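Local coordinates for protein malyl-CoA lyase/beta-methylmalyl-CoA lyase (Methylobacterium extorquens, PDB 5UGR) that belongs to the HpcH/HpaI aldolase/citrate lyase family of TIM-barrel lyases, binds a magnesium ion and assembles from six chains, at residues A[118-121]-A[122-126]; A[212-215]-A[216-220]; A[238-241]-A[242-246]; A[279-282]-A[283-287]; A[311-314]-A[315-319]. All coordinates share one frame; numbering follows the deposited sequence. Where two conformers were deposited one is given.

Interaction 1 of 5, residues A[118-121]-A[122-126]; sequences VLTT and QIEQA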
loop_
_atom_site.group_PDB
_atom_site.type_symbol
_atom_site.label_atom_id
_atom_site.label_comp_id
_atom_site.label_asym_id
_atom_site.label_seq_id
_atom_site.Cartn_x
_atom_site.Cartn_y
_atom_site.Cartn_z
ATOM N N VAL A 118 -19.781 5.983 9.736
ATOM C CA VAL A 118 -20.167 5.175 10.868
ATOM C C VAL A 118 -21.299 5.901 11.637
ATOM O O VAL A 118 -22.359 5.308 11.888
ATOM C CB VAL A 118 -18.980 4.909 11.782
ATOM C CG1 VAL A 118 -19.443 4.244 13.063
ATOM C CG2 VAL A 118 -17.933 3.999 11.080
ATOM N N LEU A 119 -21.050 7.151 12.022
ATOM C CA LEU A 119 -21.987 7.879 12.891
ATOM C C LEU A 119 -23.308 8.074 12.169
ATOM O O LEU A 119 -24.396 7.846 12.761
ATOM C CB LEU A 119 -21.323 9.173 13.339
ATOM C CG LEU A 119 -22.149 10.057 14.282
ATOM C CD1 LEU A 119 -22.537 9.297 15.562
ATOM C CD2 LEU A 119 -21.357 11.296 14.625
ATOM N N THR A 120 -23.250 8.573 10.937
ATOM C CA THR A 120 -24.446 8.818 10.136
ATOM C C THR A 120 -25.261 7.550 9.945
ATOM O O THR A 120 -26.514 7.559 10.129
ATOM C CB THR A 120 -24.081 9.421 8.770
ATOM O OG1 THR A 120 -23.352 10.661 8.967
ATOM C CG2 THR A 120 -25.326 9.707 7.974
ATOM N N THR A 121 -24.581 6.451 9.639
ATOM C CA THR A 121 -25.276 5.202 9.434
ATOM C C THR A 121 -26.054 4.771 10.691
ATOM O O THR A 121 -27.218 4.319 10.600
ATOM C CB THR A 121 -24.347 4.085 8.922
ATOM O OG1 THR A 121 -23.710 4.559 7.717
ATOM C CG2 THR A 121 -25.111 2.811 8.662
ATOM N N GLN A 122 -25.391 4.834 11.838
ATOM C CA GLN A 122 -26.015 4.412 13.105
ATOM C C GLN A 122 -27.254 5.236 13.388
ATOM O O GLN A 122 -28.285 4.688 13.810
ATOM C CB GLN A 122 -25.055 4.474 14.258
ATOM C CG GLN A 122 -23.956 3.412 14.110
ATOM C CD GLN A 122 -22.958 3.442 15.223
ATOM O OE1 GLN A 122 -23.150 4.160 16.220
ATOM N NE2 GLN A 122 -21.846 2.711 15.052
ATOM N N ILE A 123 -27.191 6.534 13.156
ATOM C CA ILE A 123 -28.372 7.385 13.427
ATOM C C ILE A 123 -29.481 7.030 12.471
ATOM O O ILE A 123 -30.679 6.929 12.861
ATOM C CB ILE A 123 -28.026 8.879 13.340
ATOM C CG1 ILE A 123 -26.939 9.254 14.355
ATOM C CG2 ILE A 123 -29.263 9.735 13.539
ATOM C CD1 ILE A 123 -26.169 10.505 13.932
ATOM N N GLU A 124 -29.142 6.807 11.197
ATOM C CA GLU A 124 -30.150 6.410 10.235
ATOM C C GLU A 124 -30.803 5.032 10.596
ATOM O O GLU A 124 -32.016 4.831 10.387
ATOM C CB GLU A 124 -29.556 6.387 8.790
ATOM C CG GLU A 124 -29.269 7.761 8.232
ATOM C CD GLU A 124 -28.832 7.745 6.775
ATOM O OE1 GLU A 124 -28.360 6.707 6.256
ATOM O OE2 GLU A 124 -29.011 8.831 6.149
ATOM N N GLN A 125 -29.992 4.089 11.071
ATOM C CA GLN A 125 -30.487 2.817 11.559
ATOM C C GLN A 125 -31.475 3.057 12.717
ATOM O O GLN A 125 -32.525 2.418 12.747
ATOM C CB GLN A 125 -29.366 1.931 12.026
ATOM C CG GLN A 125 -28.485 1.380 10.911
ATOM C CD GLN A 125 -27.320 0.534 11.416
ATOM O OE1 GLN A 125 -27.128 -0.680 11.028
ATOM N NE2 GLN A 125 -26.563 1.112 12.199
ATOM N N ALA A 126 -31.139 3.936 13.661
ATOM C CA ALA A 126 -31.992 4.159 14.803
ATOM C C ALA A 126 -33.317 4.777 14.366
ATOM O O ALA A 126 -34.371 4.461 14.937
ATOM C CB ALA A 126 -31.281 5.065 15.795
#
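Val118 turns CG1 away from its own backbone N (chi1 171°) while Gln122 swings CG back beside its N (chi1 -68°) and then runs extended, which lays the two side chains alongside each other, pointing the same way. Val118 CG1 meets Gln122 NE2 at 3.5 Å, and the CG methylene of Gln122 rests 3.3 Å from Val118 O. One residue on, Leu119 and Ile123 cross at a slant, with Leu119 CG 4.1 Å from Ile123 CD1; both also pack on Val89 of helix 85-95. The partners in each pair lie one turn apart on helix 110-127, the crossover helix of a beta-alpha-beta unit between barrel strands 101-104 and 134-139. Its backbone ladder is regular, from Gln122 N to Val118 O at 3.1 Å to Gln125 N to Thr121 O at 2.8 Å. Thr120 and Glu124 also run side by side, CG2 of Thr120 lying 4.2 Å from CD of Glu124. The carboxylate of Glu124 is taken by Ile133 N and by a salt bridge to Arg157. The Gln122 amide finds its partners in a second subunit, NE2 bonding to Leu80 O of that chain, which helps hold the amide in place beside Val118.

Interaction 2 of 5, residues A[212-215]-A[216-220]; sequences RMLV and ACRAY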
loop_
_atom_site.group_PDB
_atom_site.type_symbol
_atom_site.label_atom_id
_atom_site.label_comp_id
_atom_site.label_asym_id
_atom_site.label_seq_id
_atom_site.Cartn_x
_atom_site.Cartn_y
_atom_site.Cartn_z
ATOM N N ARG A 212 -6.098 18.426 -10.172
ATOM C CA ARG A 212 -5.923 17.190 -9.389
ATOM C C ARG A 212 -7.212 16.747 -8.766
ATOM O O ARG A 212 -7.527 15.544 -8.796
ATOM C CB ARG A 212 -4.827 17.336 -8.347
ATOM C CG ARG A 212 -4.460 15.984 -7.720
ATOM C CD ARG A 212 -3.248 16.132 -6.807
ATOM N NE ARG A 212 -3.060 14.897 -6.072
ATOM C CZ ARG A 212 -2.164 14.720 -5.135
ATOM N NH1 ARG A 212 -1.338 15.724 -4.776
ATOM N NH2 ARG A 212 -2.182 13.571 -4.474
ATOM N N MET A 213 -7.958 17.692 -8.204
ATOM C CA MET A 213 -9.260 17.307 -7.647
ATOM C C MET A 213 -10.244 16.826 -8.694
ATOM O O MET A 213 -10.942 15.822 -8.463
ATOM C CB MET A 213 -9.869 18.469 -6.842
ATOM C CG MET A 213 -11.016 18.054 -5.933
ATOM S SD MET A 213 -11.988 19.400 -5.264
ATOM C CE MET A 213 -13.040 19.697 -6.680
ATOM N N LEU A 214 -10.248 17.493 -9.842
ATOM C CA LEU A 214 -11.075 17.064 -10.974
ATOM C C LEU A 214 -10.800 15.615 -11.369
ATOM O O LEU A 214 -11.725 14.815 -11.565
ATOM C CB LEU A 214 -10.843 17.979 -12.156
ATOM C CG LEU A 214 -11.485 17.560 -13.502
ATOM C CD1 LEU A 214 -12.898 18.004 -13.554
ATOM C CD2 LEU A 214 -10.672 18.017 -14.651
ATOM N N VAL A 215 -9.523 15.276 -11.533
ATOM C CA VAL A 215 -9.147 13.923 -11.946
ATOM C C VAL A 215 -9.628 12.906 -10.898
ATOM O O VAL A 215 -10.202 11.846 -11.264
ATOM C CB VAL A 215 -7.641 13.821 -12.262
ATOM C CG1 VAL A 215 -7.184 12.334 -12.322
ATOM C CG2 VAL A 215 -7.343 14.576 -13.536
ATOM N N ALA A 216 -9.474 13.218 -9.617
ATOM C CA ALA A 216 -9.936 12.289 -8.595
ATOM C C ALA A 216 -11.449 12.088 -8.731
ATOM O O ALA A 216 -11.974 10.969 -8.600
ATOM C CB ALA A 216 -9.580 12.816 -7.211
ATOM N N CYS A 217 -12.182 13.187 -8.848
ATOM C CA CYS A 217 -13.638 13.088 -8.996
ATOM C C CYS A 217 -14.076 12.304 -10.204
ATOM O O CYS A 217 -14.942 11.420 -10.121
ATOM C CB CYS A 217 -14.242 14.512 -9.086
ATOM S SG CYS A 217 -14.266 15.396 -7.495
ATOM N N ARG A 218 -13.489 12.632 -11.338
ATOM C CA ARG A 218 -13.922 12.025 -12.616
ATOM C C ARG A 218 -13.479 10.564 -12.732
ATOM O O ARG A 218 -14.126 9.772 -13.421
ATOM C CB ARG A 218 -13.487 12.888 -13.812
ATOM C CG ARG A 218 -14.191 14.220 -13.849
ATOM C CD ARG A 218 -15.638 14.057 -14.214
ATOM N NE ARG A 218 -16.316 15.340 -14.443
ATOM C CZ ARG A 218 -17.616 15.555 -14.201
ATOM N NH1 ARG A 218 -18.367 14.618 -13.657
ATOM N NH2 ARG A 218 -18.139 16.730 -14.444
ATOM N N ALA A 219 -12.371 10.193 -12.053
ATOM C CA ALA A 219 -11.948 8.810 -12.022
ATOM C C ALA A 219 -12.948 7.967 -11.241
ATOM O O ALA A 219 -13.232 6.846 -11.646
ATOM C CB ALA A 219 -10.598 8.686 -11.374
ATOM N N TYR A 220 -13.496 8.523 -10.158
ATOM C CA TYR A 220 -14.193 7.739 -9.156
ATOM C C TYR A 220 -15.691 8.084 -9.011
ATOM O O TYR A 220 -16.324 7.642 -8.021
ATOM C CB TYR A 220 -13.406 7.743 -7.860
ATOM C CG TYR A 220 -12.036 7.121 -8.037
ATOM C CD1 TYR A 220 -11.908 5.789 -8.447
ATOM C CD2 TYR A 220 -10.888 7.842 -7.822
ATOM C CE1 TYR A 220 -10.661 5.232 -8.636
ATOM C CE2 TYR A 220 -9.622 7.298 -7.998
ATOM C CZ TYR A 220 -9.506 5.977 -8.388
ATOM O OH TYR A 220 -8.263 5.403 -8.595
#
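Leu214 O accepts Arg218 N at 2.8 Å, the nitrogen lying nearly on the extension of the C=O bond, and this contact sits on helix 207-220 on the flank of the TIM barrel. The same carbonyl oxygen has Arg218 CB and CG against it, CG at 3.4 Å. Beyond the backbone, the two side chains run at a slant to each other: Leu214 CD1 reaches Arg218 CG at 4.0 Å. Arg218 bends at its second torsion (chi2 -71°) and carries its guanidinium on to Gly249 O, which NH2 binds; a long, weak ion pair to Glu251 adds to this. Met213 and Cys217 share the side of the helix turned to strand 158-163, where both touch Met161. Their backbones are joined by a straight bond from Cys217 N to Met213 O, 170° at the hydrogen, and Met213 CG lies 4.5 Å from Cys217 SG. A fourth subunit covers another side of the helix, and Tyr220 OH bonds to Asn147 of that chain. One residue beyond Arg218, Ala219 CB sits 3.2 Å from Val215 O, the carbonyl that receives Ala219 N at 2.8 Å.

Interaction 3 of 5, residues A[238-241]-A[242-246]; sequences YTSA and ARRCA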
loop_
_atom_site.group_PDB
_atom_site.type_symbol
_atom_site.label_atom_id
_atom_site.label_comp_id
_atom_site.label_asym_id
_atom_site.label_seq_id
_atom_site.Cartn_x
_atom_site.Cartn_y
_atom_site.Cartn_z
ATOM N N TYR A 238 -16.060 36.656 -11.518
ATOM C CA TYR A 238 -16.741 35.424 -11.118
ATOM C C TYR A 238 -16.969 34.570 -12.342
ATOM O O TYR A 238 -16.682 33.341 -12.321
ATOM C CB TYR A 238 -18.067 35.711 -10.416
ATOM C CG TYR A 238 -18.763 34.489 -9.929
ATOM C CD1 TYR A 238 -19.559 33.705 -10.772
ATOM C CD2 TYR A 238 -18.607 34.049 -8.620
ATOM C CE1 TYR A 238 -20.163 32.533 -10.314
ATOM C CE2 TYR A 238 -19.212 32.870 -8.174
ATOM C CZ TYR A 238 -19.993 32.130 -9.005
ATOM O OH TYR A 238 -20.564 30.949 -8.566
ATOM N N THR A 239 -17.549 35.176 -13.382
ATOM C CA THR A 239 -17.917 34.450 -14.588
ATOM C C THR A 239 -16.668 33.869 -15.263
ATOM O O THR A 239 -16.675 32.725 -15.733
ATOM C CB THR A 239 -18.705 35.344 -15.545
ATOM O OG1 THR A 239 -19.955 35.665 -14.913
ATOM C CG2 THR A 239 -19.003 34.644 -16.835
ATOM N N SER A 240 -15.571 34.638 -15.301
ATOM C CA SER A 240 -14.330 34.112 -15.845
ATOM C C SER A 240 -13.851 32.879 -15.064
ATOM O O SER A 240 -13.499 31.850 -15.646
ATOM C CB SER A 240 -13.231 35.191 -15.856
ATOM O OG SER A 240 -11.960 34.633 -16.109
ATOM N N ALA A 241 -13.833 32.971 -13.746
ATOM C CA ALA A 241 -13.407 31.855 -12.916
ATOM C C ALA A 241 -14.303 30.620 -13.130
ATOM O O ALA A 241 -13.820 29.481 -13.223
ATOM C CB ALA A 241 -13.436 32.237 -11.438
ATOM N N ALA A 242 -15.618 30.867 -13.192
ATOM C CA ALA A 242 -16.580 29.789 -13.420
ATOM C C ALA A 242 -16.387 29.142 -14.783
ATOM O O ALA A 242 -16.391 27.891 -14.853
ATOM C CB ALA A 242 -17.992 30.308 -13.266
ATOM N N ARG A 243 -16.278 29.949 -15.851
ATOM C CA ARG A 243 -16.104 29.380 -17.152
ATOM C C ARG A 243 -14.791 28.636 -17.288
ATOM O O ARG A 243 -14.711 27.648 -18.027
ATOM C CB ARG A 243 -16.246 30.456 -18.229
ATOM C CG ARG A 243 -17.689 30.915 -18.420
ATOM C CD ARG A 243 -17.789 32.128 -19.369
ATOM N NE ARG A 243 -19.185 32.394 -19.673
ATOM C CZ ARG A 243 -19.667 33.533 -20.179
ATOM N NH1 ARG A 243 -20.975 33.607 -20.374
ATOM N NH2 ARG A 243 -18.869 34.565 -20.490
ATOM N N ARG A 244 -13.755 29.098 -16.589
ATOM C CA ARG A 244 -12.452 28.442 -16.649
ATOM C C ARG A 244 -12.536 27.025 -16.033
ATOM O O ARG A 244 -12.144 26.024 -16.666
ATOM C CB ARG A 244 -11.364 29.282 -15.967
ATOM C CG ARG A 244 -10.042 28.588 -15.909
ATOM C CD ARG A 244 -8.859 29.425 -15.423
ATOM N NE ARG A 244 -8.971 29.848 -14.040
ATOM C CZ ARG A 244 -9.387 31.040 -13.618
ATOM N NH1 ARG A 244 -9.729 32.021 -14.455
ATOM N NH2 ARG A 244 -9.414 31.280 -12.326
ATOM N N CYS A 245 -13.123 26.885 -14.838
ATOM C CA CYS A 245 -13.222 25.540 -14.290
ATOM C C CYS A 245 -14.253 24.709 -15.029
ATOM O O CYS A 245 -14.084 23.497 -15.143
ATOM C CB CYS A 245 -13.435 25.564 -12.810
ATOM S SG CYS A 245 -15.011 26.074 -12.204
ATOM N N ALA A 246 -15.313 25.324 -15.530
ATOM C CA ALA A 246 -16.281 24.554 -16.349
ATOM C C ALA A 246 -15.596 23.958 -17.563
ATOM O O ALA A 246 -15.933 22.824 -17.982
ATOM C CB ALA A 246 -17.431 25.445 -16.766
HETATM O O HOH W 1 -10.050 34.833 -14.223
#
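Helix 235-248 links strands 223-226 and 252-255 of the barrel, and on its outer side two arginines reach back along the preceding turn, one extended and one bent. Arg243 starts with CG beside its backbone N (chi1 -73°) and then extends straight to NE, running alongside Thr239. In the conformer given, the CG2 methyl of Thr239 lies over one face of the guanidinium, 3.6 Å from Arg243 CZ and displaced toward the rim. Arg244 behaves differently: its chain bends at the third torsion (65°) and brings the guanidinium back, with Ala241 CA over one face, 4.2 Å from Arg244 CZ. A water bridges Ser240 and Arg244. It lies in the guanidinium plane at the edge, accepts from Arg244 NH1 at 2.8 Å and is bonded to Ser240 OG at 2.7 Å. NH1 also donates to Ser187 O of a fourth subunit, while NE forms a salt bridge with Asp204, leaving this arginine held at several points. Ala242 CB approaches Tyr238 CE1 obliquely at 4.3 Å, and the tyrosine hydroxyl bonds to Trp254 O. With Tyr238 on the strand side and Arg244 at a subunit interface, this is the crossover helix of a beta-alpha-beta unit of the TIM barrel.

Interaction 4 of 5, residues A[279-282]-A[283-287]; sequences RRIL and EAMEE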
loop_
_atom_site.group_PDB
_atom_site.type_symbol
_atom_site.label_atom_id
_atom_site.label_comp_id
_atom_site.label_asym_id
_atom_site.label_seq_id
_atom_site.Cartn_x
_atom_site.Cartn_y
_atom_site.Cartn_z
ATOM N N ARG A 279 -28.472 12.052 -25.294
ATOM C CA ARG A 279 -29.773 11.462 -25.666
ATOM C C ARG A 279 -29.632 10.469 -26.803
ATOM O O ARG A 279 -30.266 9.405 -26.795
ATOM C CB ARG A 279 -30.822 12.522 -26.021
ATOM C CG ARG A 279 -31.196 13.395 -24.817
ATOM C CD ARG A 279 -32.613 13.903 -24.820
ATOM N NE ARG A 279 -32.843 14.918 -23.805
ATOM C CZ ARG A 279 -33.293 14.716 -22.554
ATOM N NH1 ARG A 279 -33.581 13.491 -22.059
ATOM N NH2 ARG A 279 -33.454 15.792 -21.776
ATOM N N ARG A 280 -28.734 10.759 -27.708
ATOM C CA ARG A 280 -28.514 9.860 -28.838
ATOM C C ARG A 280 -27.786 8.602 -28.442
ATOM O O ARG A 280 -28.010 7.544 -29.022
ATOM C CB ARG A 280 -27.733 10.571 -29.933
ATOM C CG ARG A 280 -28.577 11.698 -30.558
ATOM C CD ARG A 280 -27.873 12.354 -31.715
ATOM N NE ARG A 280 -27.768 11.455 -32.859
ATOM C CZ ARG A 280 -26.624 11.155 -33.504
ATOM N NH1 ARG A 280 -25.490 11.718 -33.191
ATOM N NH2 ARG A 280 -26.616 10.268 -34.495
ATOM N N ILE A 281 -26.917 8.715 -27.440
ATOM C CA ILE A 281 -26.306 7.545 -26.852
ATOM C C ILE A 281 -27.385 6.622 -26.248
ATOM O O ILE A 281 -27.340 5.412 -26.452
ATOM C CB ILE A 281 -25.202 7.922 -25.847
ATOM C CG1 ILE A 281 -23.958 8.422 -26.593
ATOM C CG2 ILE A 281 -24.832 6.740 -24.981
ATOM C CD1 ILE A 281 -22.909 9.119 -25.703
ATOM N N LEU A 282 -28.317 7.197 -25.493
ATOM C CA LEU A 282 -29.380 6.402 -24.860
ATOM C C LEU A 282 -30.258 5.752 -25.951
ATOM O O LEU A 282 -30.649 4.598 -25.793
ATOM C CB LEU A 282 -30.216 7.249 -23.868
ATOM C CG LEU A 282 -29.481 7.903 -22.685
ATOM C CD1 LEU A 282 -30.484 8.286 -21.610
ATOM C CD2 LEU A 282 -28.338 7.079 -22.143
ATOM N N GLU A 283 -30.538 6.482 -27.030
ATOM C CA GLU A 283 -31.341 5.846 -28.088
ATOM C C GLU A 283 -30.493 4.778 -28.804
ATOM O O GLU A 283 -31.027 3.726 -29.122
ATOM C CB GLU A 283 -31.993 6.870 -29.014
ATOM C CG GLU A 283 -33.178 7.629 -28.402
ATOM C CD GLU A 283 -34.406 6.787 -28.244
ATOM O OE1 GLU A 283 -34.988 6.417 -29.263
ATOM O OE2 GLU A 283 -34.789 6.491 -27.106
ATOM N N ALA A 284 -29.186 4.966 -28.938
ATOM C CA ALA A 284 -28.329 3.921 -29.511
ATOM C C ALA A 284 -28.288 2.667 -28.651
ATOM O O ALA A 284 -28.191 1.529 -29.159
ATOM C CB ALA A 284 -26.910 4.455 -29.708
ATOM N N MET A 285 -28.366 2.850 -27.332
ATOM C CA MET A 285 -28.474 1.702 -26.416
ATOM C C MET A 285 -29.760 0.940 -26.673
ATOM O O MET A 285 -29.768 -0.295 -26.699
ATOM C CB MET A 285 -28.492 2.151 -24.958
ATOM C CG MET A 285 -27.203 2.768 -24.512
ATOM S SD MET A 285 -27.419 3.772 -23.048
ATOM C CE MET A 285 -28.125 2.612 -21.884
ATOM N N GLU A 286 -30.869 1.675 -26.795
ATOM C CA GLU A 286 -32.154 1.040 -27.084
ATOM C C GLU A 286 -32.102 0.290 -28.425
ATOM O O GLU A 286 -32.590 -0.827 -28.553
ATOM C CB GLU A 286 -33.233 2.126 -27.098
ATOM C CG GLU A 286 -34.576 1.579 -26.771
ATOM C CD GLU A 286 -35.651 2.661 -26.625
ATOM O OE1 GLU A 286 -35.719 3.328 -25.573
ATOM O OE2 GLU A 286 -36.385 2.830 -27.576
ATOM N N GLU A 287 -31.468 0.899 -29.410
ATOM C CA GLU A 287 -31.268 0.273 -30.732
ATOM C C GLU A 287 -30.525 -1.029 -30.651
ATOM O O GLU A 287 -30.910 -2.040 -31.310
ATOM C CB GLU A 287 -30.605 1.230 -31.725
ATOM C CG GLU A 287 -30.253 0.633 -33.111
ATOM C CD GLU A 287 -29.575 1.656 -34.055
ATOM O OE1 GLU A 287 -29.336 2.762 -33.599
ATOM O OE2 GLU A 287 -29.221 1.371 -35.232
#
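Met285 and Leu282, three residues apart, lie side by side and point the same way, CD2 of Leu282 meeting SD of Met285 at 3.5 Å in the methionine conformer given, to which all contacts of the sulfur here refer. Both begin with CG beside the backbone N, chi1 -60° for Leu282 and -66° for Met285. The methionine then bends at its last torsion, and its sulfur also rests 3.7 Å from Leu282 CA. The Met285 CG methylene lies 3.3 Å from Ile281 O, the carbonyl that also receives Met285 N at 2.9 Å. Ile281 CG2 comes within 4.4 Å of Met285 SD, which therefore has two aliphatic side chains beside it. This apolar strip belongs to helix 272-291, which comes after the barrel strands and helix 259-268 and packs against helix 305-322 and the short hairpin strand 296-298: Ile281 and Met285 both touch the hairpin. The exposed residues carry charge. Glu283, given in one of two conformers, has CG beside its backbone N (chi1 -73°), 3.8 Å from Arg279 O, which accepts Glu283 N; a bend at chi2 turns only the carboxylate. Arg280 turns at its third torsion toward a salt bridge with Asp299, and Glu286, extended beyond CG, pairs with Lys290.

Interaction 5 of 5, residues A[311-314]-A[315-319]; sequences AEAL and IQKAD
Glu312 O serves two donors: the backbone N of Gln316 at 3.1 Å and a water at 2.8 Å. That water also donates to Gln316 OE1 at 3.0 Å, so a single molecule ties the side-chain amide to the carbonyl one turn earlier on helix 305-322, the long helix near the C terminus, after the barrel. The first torsion of Gln316 (-74°) puts CG 3.5 Å from Glu312 O, and a bend at the second (-59°) then directs the amide to the water, through which alone OE1 reaches that carbonyl. The neighbouring rungs of the ladder are satisfied by main chain: Ala311 O receives Ile315 N at 3.0 Å and Leu314 O receives Ala318 N at 2.9 Å. Lys317 N likewise bonds to Ala313 O, although that oxygen is less surely placed because the lysine chain crowds it in the model. Lys317 NZ forms a salt bridge with Glu251 and donates as well to Arg12 O, giving NZ of this buried lysine two acceptors within the same chain. Ile315 packs on Ala278 and on the Arg279 side chain of helix 272-291, while Leu314, in the conformer given, meets Pro270. Ile315 CG1, beside its own backbone N (chi1 -68°), lies 3.4 Å from Ala311 O, the oxygen already bonded to its amide.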
loop_
_atom_site.group_PDB
_atom_site.type_symbol
_atom_site.label_atom_id
_atom_site.label_comp_id
_atom_site.label_asym_id
_atom_site.label_seq_id
_atom_site.Cartn_x
_atom_site.Cartn_y
_atom_site.Cartn_z
ATOM N N ALA A 311 -23.336 9.360 -19.974
ATOM C CA ALA A 311 -24.500 9.870 -20.686
ATOM C C ALA A 311 -25.752 9.806 -19.814
ATOM O O ALA A 311 -26.514 10.777 -19.747
ATOM C CB ALA A 311 -24.707 9.096 -21.970
ATOM N N GLU A 312 -25.910 8.697 -19.104
ATOM C CA GLU A 312 -27.052 8.557 -18.209
ATOM C C GLU A 312 -27.036 9.651 -17.124
ATOM O O GLU A 312 -28.070 10.243 -16.820
ATOM C CB GLU A 312 -27.074 7.167 -17.570
ATOM C CG GLU A 312 -27.407 6.050 -18.524
ATOM C CD GLU A 312 -27.268 4.652 -17.955
ATOM O OE1 GLU A 312 -26.416 4.463 -17.051
ATOM O OE2 GLU A 312 -27.971 3.747 -18.480
ATOM N N ALA A 313 -25.838 9.933 -16.577
ATOM C CA ALA A 313 -25.707 10.962 -15.523
ATOM C C ALA A 313 -26.047 12.360 -16.077
ATOM O O ALA A 313 -26.816 13.151 -15.424
ATOM C CB ALA A 313 -24.303 10.929 -14.906
ATOM N N LEU A 314 -25.543 12.660 -17.276
ATOM C CA LEU A 314 -25.809 13.974 -17.861
ATOM C C LEU A 314 -27.298 14.176 -18.130
ATOM O O LEU A 314 -27.829 15.277 -17.914
ATOM C CB LEU A 314 -25.020 14.207 -19.133
ATOM C CG LEU A 314 -25.207 15.580 -19.784
ATOM C CD1 LEU A 314 -24.793 16.688 -18.830
ATOM C CD2 LEU A 314 -24.399 15.608 -21.069
ATOM N N ILE A 315 -27.971 13.136 -18.603
ATOM C CA ILE A 315 -29.402 13.225 -18.852
ATOM C C ILE A 315 -30.205 13.428 -17.589
ATOM O O ILE A 315 -31.180 14.188 -17.576
ATOM C CB ILE A 315 -29.911 12.057 -19.671
ATOM C CG1 ILE A 315 -29.366 12.123 -21.109
ATOM C CG2 ILE A 315 -31.441 12.033 -19.717
ATOM C CD1 ILE A 315 -29.415 13.481 -21.811
ATOM N N GLN A 316 -29.815 12.760 -16.511
ATOM C CA GLN A 316 -30.553 12.941 -15.265
ATOM C C GLN A 316 -30.487 14.406 -14.828
ATOM O O GLN A 316 -31.453 14.965 -14.319
ATOM C CB GLN A 316 -30.048 11.983 -14.151
ATOM C CG GLN A 316 -30.473 10.500 -14.314
ATOM C CD GLN A 316 -31.980 10.237 -14.359
ATOM O OE1 GLN A 316 -32.454 9.538 -15.268
ATOM N NE2 GLN A 316 -32.738 10.770 -13.392
ATOM N N LYS A 317 -29.321 15.000 -14.994
ATOM C CA LYS A 317 -29.086 16.430 -14.749
ATOM C C LYS A 317 -29.880 17.395 -15.670
ATOM O O LYS A 317 -30.501 18.378 -15.192
ATOM C CB LYS A 317 -27.557 16.725 -14.749
ATOM C CG LYS A 317 -26.797 16.431 -13.438
ATOM C CD LYS A 317 -26.322 14.982 -13.252
ATOM C CE LYS A 317 -24.836 14.802 -12.955
ATOM N NZ LYS A 317 -24.427 14.912 -11.508
ATOM N N ALA A 318 -29.913 17.102 -16.973
ATOM C CA ALA A 318 -30.713 17.864 -17.934
ATOM C C ALA A 318 -32.207 17.763 -17.619
ATOM O O ALA A 318 -32.976 18.730 -17.723
ATOM C CB ALA A 318 -30.442 17.374 -19.356
ATOM N N ASP A 319 -32.624 16.571 -17.216
ATOM C CA ASP A 319 -34.040 16.347 -16.912
ATOM C C ASP A 319 -34.408 17.176 -15.699
ATOM O O ASP A 319 -35.508 17.704 -15.610
ATOM C CB ASP A 319 -34.299 14.868 -16.617
ATOM C CG ASP A 319 -34.251 13.975 -17.885
ATOM O OD1 ASP A 319 -34.169 14.491 -19.062
ATOM O OD2 ASP A 319 -34.378 12.733 -17.667
HETATM O O HOH W 2 -30.433 8.816 -17.390
#

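In the fold
All five contacts follow one another along the chain without nesting or crossing, and each is a turn within a single helix, closing no long loop. Interaction 1 comes first, on the crossover helix between the fourth and fifth barrel strands, and lies on the opposite side of the chain's centre from interaction 3. Interactions 2 and 3, on helices 207-220 and 235-248, are about 6 Å apart at their nearest atoms, and both touch the same fourth subunit. Interactions 4 and 5 belong to helices beyond the last barrel strand. They touch directly: Arg279 NH2 forms a 3.1 Å salt bridge with Asp319 OD1, and Ile281 packs on Ala311. Interaction 5 also approaches interaction 2 to about 6 Å between nearest atoms.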